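Local structure of serine protease inhibitor 4, isoform B (Drosophila melanogaster, 4P0F) at residues 280-285 with 316-321; 76-81 with 115-120. The protein probably inhibits serine and perhaps cysteine proteases, as a member of the serpin family, and is seen here in its cleaved form. All blocks are in the same frame, centred on the assembly; numbering follows the deposited sequence.

Contact 1: residues 280-285 with 316-321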
loop_
_atom_site.group_PDB
_atom_site.type_symbol
_atom_site.label_atom_id
_atom_site.label_comp_id
_atom_site.label_asym_id
_atom_site.label_seq_id
_atom_site.Cartn_x
_atom_site.Cartn_y
_atom_site.Cartn_z
ATOM N N VAL A 280 -8.797 -6.015 2.468
ATOM C CA VAL A 280 -9.741 -5.891 1.382
ATOM C C VAL A 280 -9.361 -6.818 0.239
ATOM O O VAL A 280 -8.173 -7.065 0.001
ATOM C CB VAL A 280 -9.806 -4.432 0.860
ATOM C CG1 VAL A 280 -8.462 -3.996 0.287
ATOM C CG2 VAL A 280 -10.911 -4.262 -0.164
ATOM N N GLU A 281 -10.375 -7.357 -0.435
ATOM C CA GLU A 281 -10.169 -8.079 -1.677
ATOM C C GLU A 281 -10.381 -7.034 -2.783
ATOM O O GLU A 281 -11.410 -6.351 -2.813
ATOM C CB GLU A 281 -11.117 -9.288 -1.793
ATOM C CG GLU A 281 -10.705 -10.320 -2.845
ATOM C CD GLU A 281 -10.966 -9.858 -4.256
ATOM O OE1 GLU A 281 -11.937 -9.112 -4.456
ATOM O OE2 GLU A 281 -10.210 -10.252 -5.168
ATOM N N LEU A 282 -9.382 -6.876 -3.646
ATOM C CA LEU A 282 -9.286 -5.701 -4.522
ATOM C C LEU A 282 -9.901 -5.867 -5.918
ATOM O O LEU A 282 -9.760 -4.976 -6.752
ATOM C CB LEU A 282 -7.815 -5.303 -4.675
ATOM C CG LEU A 282 -7.165 -4.600 -3.482
ATOM C CD1 LEU A 282 -5.683 -4.460 -3.694
ATOM C CD2 LEU A 282 -7.784 -3.218 -3.273
ATOM N N SER A 283 -10.594 -6.980 -6.179
ATOM C CA SER A 283 -11.167 -7.211 -7.508
ATOM C C SER A 283 -12.088 -6.074 -7.937
ATOM O O SER A 283 -12.026 -5.607 -9.077
ATOM C CB SER A 283 -11.954 -8.528 -7.546
ATOM O OG SER A 283 -11.078 -9.633 -7.442
ATOM N N GLU A 284 -12.951 -5.638 -7.026
ATOM C CA GLU A 284 -13.905 -4.590 -7.338
ATOM C C GLU A 284 -13.188 -3.271 -7.655
ATOM O O GLU A 284 -13.558 -2.583 -8.611
ATOM C CB GLU A 284 -14.888 -4.415 -6.182
ATOM C CG GLU A 284 -16.027 -3.446 -6.464
ATOM C CD GLU A 284 -16.915 -3.231 -5.250
ATOM O OE1 GLU A 284 -16.985 -4.138 -4.396
ATOM O OE2 GLU A 284 -17.531 -2.153 -5.140
ATOM N N VAL A 285 -12.165 -2.930 -6.875
ATOM C CA VAL A 285 -11.386 -1.714 -7.122
ATOM C C VAL A 285 -10.744 -1.787 -8.514
ATOM O O VAL A 285 -10.826 -0.831 -9.292
ATOM C CB VAL A 285 -10.298 -1.498 -6.043
ATOM C CG1 VAL A 285 -9.249 -0.490 -6.497
ATOM C CG2 VAL A 285 -10.937 -1.042 -4.745
ATOM N N ILE A 316 -7.498 -10.975 -5.444
ATOM C CA ILE A 316 -6.411 -10.075 -5.092
ATOM C C ILE A 316 -6.682 -9.625 -3.670
ATOM O O ILE A 316 -7.684 -8.966 -3.426
ATOM C CB ILE A 316 -6.313 -8.830 -6.003
ATOM C CG1 ILE A 316 -6.275 -9.226 -7.478
ATOM C CG2 ILE A 316 -5.085 -8.003 -5.615
ATOM C CD1 ILE A 316 -6.213 -8.034 -8.443
ATOM N N ILE A 317 -5.827 -10.020 -2.730
ATOM C CA ILE A 317 -6.067 -9.727 -1.319
ATOM C C ILE A 317 -4.982 -8.793 -0.808
ATOM O O ILE A 317 -3.804 -9.018 -1.041
ATOM C CB ILE A 317 -6.102 -11.013 -0.473
ATOM C CG1 ILE A 317 -7.240 -11.921 -0.945
ATOM C CG2 ILE A 317 -6.290 -10.672 0.989
ATOM C CD1 ILE A 317 -7.093 -13.368 -0.532
ATOM N N HIS A 318 -5.393 -7.735 -0.117
ATOM C CA HIS A 318 -4.453 -6.788 0.443
ATOM C C HIS A 318 -4.739 -6.616 1.909
ATOM O O HIS A 318 -5.896 -6.461 2.308
ATOM C CB HIS A 318 -4.544 -5.442 -0.266
ATOM C CG HIS A 318 -3.505 -4.459 0.166
ATOM N ND1 HIS A 318 -2.183 -4.556 -0.212
ATOM C CD2 HIS A 318 -3.593 -3.347 0.934
ATOM C CE1 HIS A 318 -1.506 -3.542 0.294
ATOM N NE2 HIS A 318 -2.337 -2.797 0.999
ATOM N N LYS A 319 -3.681 -6.650 2.703
ATOM C CA LYS A 319 -3.792 -6.396 4.137
ATOM C C LYS A 319 -2.709 -5.433 4.557
ATOM O O LYS A 319 -1.581 -5.532 4.091
ATOM C CB LYS A 319 -3.677 -7.691 4.935
ATOM C CG LYS A 319 -4.850 -8.632 4.794
ATOM C CD LYS A 319 -4.889 -9.625 5.970
ATOM C CE LYS A 319 -5.980 -10.681 5.775
ATOM N NZ LYS A 319 -6.052 -11.735 6.849
ATOM N N ALA A 320 -3.048 -4.512 5.458
ATOM C CA ALA A 320 -2.083 -3.522 5.915
ATOM C C ALA A 320 -2.302 -3.167 7.390
ATOM O O ALA A 320 -3.383 -3.368 7.952
ATOM C CB ALA A 320 -2.152 -2.287 5.047
ATOM N N PHE A 321 -1.225 -2.684 8.001
ATOM C CA PHE A 321 -1.174 -2.363 9.425
ATOM C C PHE A 321 -0.290 -1.146 9.617
ATOM O O PHE A 321 0.721 -1.012 8.938
ATOM C CB PHE A 321 -0.614 -3.542 10.227
ATOM C CG PHE A 321 -0.328 -3.218 11.668
ATOM C CD1 PHE A 321 0.903 -2.707 12.049
ATOM C CD2 PHE A 321 -1.297 -3.395 12.631
ATOM C CE1 PHE A 321 1.158 -2.391 13.370
ATOM C CE2 PHE A 321 -1.045 -3.077 13.958
ATOM C CZ PHE A 321 0.184 -2.586 14.321
#
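Glu281 reaches across to Ile316 with its carboxylate: the Ile316 N-H runs almost straight (174°) into OE2, with N and OE2 2.8 Å apart, and meets that oxygen on its anti side. CG of Glu281 stands anti to the backbone N (chi1 -163°) and the chain bends at chi2, bringing CD alongside Ile316 O and N. The syn lone pair of the same OE2 is taken by the hydroxyl of Ser283, whose OG lies 2.5 Å from it, while the Ser283 N-H comes to OE1 from above the carboxylate plane; three N-H or O-H groups fix its rotation.

The backbones pair antiparallel. Val280 and His318 form a hydrogen-bonded pair, Val280 N to His318 O and His318 N to Val280 O, each 2.9 Å; Glu281 and Ile317 are the non-hydrogen-bonded pair that follows. One more bond, Leu282 N to Ile316 O at 2.7 Å, closes the ladder at the N-cap residue of helix 283-288. Leu282 lays CD1 3.7 Å from His318 CB, and its CB packs on CG2 of Ile316, the two side chains crossing at about a right angle.

Further out, Thr335 holds the His318 ring at ND1 and the Ser37 N-H at NE2. Strand 311-324 lies between 263-281 and 328-341; the latter, antiparallel to both 311-324 and 161-174, is consistent with the cleaved reactive-centre loop inserted as an extra strand of serpin sheet A.

Contact 2: residues 76-81 with 115-120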
loop_
_atom_site.group_PDB
_atom_site.type_symbol
_atom_site.label_atom_id
_atom_site.label_comp_id
_atom_site.label_asym_id
_atom_site.label_seq_id
_atom_site.Cartn_x
_atom_site.Cartn_y
_atom_site.Cartn_z
ATOM N N HIS A 76 12.262 -3.350 -15.426
ATOM C CA HIS A 76 13.415 -2.554 -15.048
ATOM C C HIS A 76 13.016 -1.354 -14.189
ATOM O O HIS A 76 13.764 -0.952 -13.300
ATOM C CB HIS A 76 14.170 -2.077 -16.281
ATOM C CG HIS A 76 15.499 -1.470 -15.959
ATOM N ND1 HIS A 76 16.518 -2.188 -15.371
ATOM C CD2 HIS A 76 15.968 -0.210 -16.116
ATOM C CE1 HIS A 76 17.562 -1.399 -15.192
ATOM N NE2 HIS A 76 17.255 -0.194 -15.636
ATOM N N SER A 77 11.838 -0.790 -14.437
ATOM C CA SER A 77 11.421 0.399 -13.696
ATOM C C SER A 77 11.185 0.049 -12.227
ATOM O O SER A 77 11.456 0.864 -11.342
ATOM C CB SER A 77 10.167 1.035 -14.319
ATOM O OG SER A 77 8.994 0.281 -14.078
ATOM N N PHE A 78 10.703 -1.164 -11.968
ATOM C CA PHE A 78 10.510 -1.623 -10.598
ATOM C C PHE A 78 11.829 -2.024 -9.967
ATOM O O PHE A 78 12.032 -1.812 -8.770
ATOM C CB PHE A 78 9.512 -2.789 -10.546
ATOM C CG PHE A 78 8.082 -2.344 -10.651
ATOM C CD1 PHE A 78 7.513 -2.107 -11.892
ATOM C CD2 PHE A 78 7.329 -2.107 -9.523
ATOM C CE1 PHE A 78 6.210 -1.669 -12.001
ATOM C CE2 PHE A 78 6.022 -1.676 -9.623
ATOM C CZ PHE A 78 5.464 -1.455 -10.866
ATOM N N HIS A 79 12.738 -2.583 -10.760
ATOM C CA HIS A 79 14.037 -2.984 -10.223
ATOM C C HIS A 79 14.774 -1.802 -9.636
ATOM O O HIS A 79 15.409 -1.908 -8.584
ATOM C CB HIS A 79 14.920 -3.614 -11.292
ATOM C CG HIS A 79 16.281 -3.979 -10.788
ATOM N ND1 HIS A 79 16.502 -5.066 -9.971
ATOM C CD2 HIS A 79 17.484 -3.385 -10.954
ATOM C CE1 HIS A 79 17.785 -5.138 -9.672
ATOM N NE2 HIS A 79 18.405 -4.129 -10.256
ATOM N N GLN A 80 14.707 -0.676 -10.343
ATOM C CA GLN A 80 15.394 0.536 -9.911
ATOM C C GLN A 80 15.012 0.901 -8.478
ATOM O O GLN A 80 15.868 1.262 -7.674
ATOM C CB GLN A 80 15.076 1.697 -10.858
ATOM C CG GLN A 80 15.776 1.604 -12.208
ATOM C CD GLN A 80 15.490 2.800 -13.101
ATOM O OE1 GLN A 80 14.333 3.139 -13.354
ATOM N NE2 GLN A 80 16.549 3.450 -13.578
ATOM N N VAL A 81 13.731 0.782 -8.150
ATOM C CA VAL A 81 13.258 1.116 -6.808
ATOM C C VAL A 81 13.593 0.032 -5.798
ATOM O O VAL A 81 14.105 0.310 -4.721
ATOM C CB VAL A 81 11.736 1.336 -6.788
ATOM C CG1 VAL A 81 11.268 1.722 -5.385
ATOM C CG2 VAL A 81 11.341 2.394 -7.804
ATOM N N LYS A 115 15.325 -11.480 -11.812
ATOM C CA LYS A 115 16.398 -10.506 -11.985
ATOM C C LYS A 115 15.944 -9.073 -11.715
ATOM O O LYS A 115 16.716 -8.273 -11.194
ATOM C CB LYS A 115 16.981 -10.584 -13.399
ATOM C CG LYS A 115 17.733 -11.862 -13.718
ATOM C CD LYS A 115 18.205 -11.842 -15.159
ATOM C CE LYS A 115 19.175 -12.963 -15.463
ATOM N NZ LYS A 115 19.582 -12.940 -16.895
ATOM N N GLN A 116 14.701 -8.749 -12.076
ATOM C CA GLN A 116 14.228 -7.372 -11.990
ATOM C C GLN A 116 13.355 -7.127 -10.760
ATOM O O GLN A 116 13.504 -6.100 -10.096
ATOM C CB GLN A 116 13.464 -7.005 -13.264
ATOM C CG GLN A 116 14.279 -7.200 -14.536
ATOM C CD GLN A 116 15.510 -6.317 -14.590
ATOM O OE1 GLN A 116 15.508 -5.195 -14.080
ATOM N NE2 GLN A 116 16.571 -6.820 -15.212
ATOM N N PHE A 117 12.447 -8.054 -10.455
ATOM C CA PHE A 117 11.603 -7.921 -9.270
ATOM C C PHE A 117 12.234 -8.595 -8.057
ATOM O O PHE A 117 11.673 -8.560 -6.959
ATOM C CB PHE A 117 10.201 -8.493 -9.518
ATOM C CG PHE A 117 9.310 -7.582 -10.297
ATOM C CD1 PHE A 117 9.316 -7.603 -11.686
ATOM C CD2 PHE A 117 8.467 -6.694 -9.652
ATOM C CE1 PHE A 117 8.502 -6.761 -12.409
ATOM C CE2 PHE A 117 7.645 -5.855 -10.377
ATOM C CZ PHE A 117 7.662 -5.881 -11.753
ATOM N N LEU A 118 13.401 -9.202 -8.256
ATOM C CA LEU A 118 14.157 -9.794 -7.162
ATOM C C LEU A 118 13.283 -10.803 -6.423
ATOM O O LEU A 118 13.401 -11.000 -5.213
ATOM C CB LEU A 118 14.667 -8.698 -6.215
ATOM C CG LEU A 118 15.515 -7.598 -6.872
ATOM C CD1 LEU A 118 15.954 -6.581 -5.823
ATOM C CD2 LEU A 118 16.732 -8.175 -7.587
ATOM N N SER A 119 12.420 -11.461 -7.182
ATOM C CA SER A 119 11.433 -12.367 -6.624
ATOM C C SER A 119 12.008 -13.735 -6.345
ATOM O O SER A 119 12.774 -14.270 -7.140
ATOM C CB SER A 119 10.249 -12.516 -7.573
ATOM O OG SER A 119 9.214 -13.279 -6.977
ATOM N N ALA A 120 11.628 -14.292 -5.202
ATOM C CA ALA A 120 11.906 -15.682 -4.906
ATOM C C ALA A 120 10.832 -16.522 -5.585
ATOM O O ALA A 120 9.846 -15.988 -6.084
ATOM C CB ALA A 120 11.922 -15.927 -3.407
#
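His79 and Gln116 carry the polar side of this contact. ND1 of His79 donates to the backbone O of Gln116 over 3.2 Å; the oxygen lies in the ring plane, but the bond is bent (137°). CB of His79 sits 3.1 Å from that same oxygen. The Gln116 chain folds at chi2 and crosses His79 at about a right angle, amide and ring planes 65° apart, with OE1 3.3 Å from His79 CB. OE1 also takes a weak, long bond from His76 ND1, at 3.4 Å, and thus lies beside two histidines one helical turn apart.

The apolar group is Phe78 and Phe117, an offset pair with planes 28° apart and centroids 5.1 Å apart, slid so far that overlap is slight; CE2 of Phe117 comes within 3.5 Å of Phe78 CG. Separately, Leu118, which leaves the helical conformation with positive phi, brings CD2 to the edge of the His79 ring, 3.8 Å from CE1.

On the buried side, Phe78 meets Phe10 of helix 6-28 edge-to-face and packs on helix 38-49, which Phe117 also touches at Met47. The contact joins helix 71-84 to the turn between helix 107-115 and strand 120-124, which pairs parallel with strand 91-100.

Overall arrangement
Contact 2 closes along the chain before contact 1 opens, and the two lie apart in the single serpin domain: their centres are 22 Å apart and their nearest atoms about 13 Å, without touching. Strands link them, since 120-124 pairs with 91-100, then come 161-174, 328-341 (probably the inserted reactive-centre loop), 311-324 and 263-281. Contact 1 thus lies in the expanded sheet A, next to the inserted strand, and contact 2 among the helices packed near the edge strand 120-124. Helix 38-49, behind the sheet, touches Leu282 and His318 of contact 1 and Phe78 and Phe117 of contact 2; helix 6-28 likewise borders both.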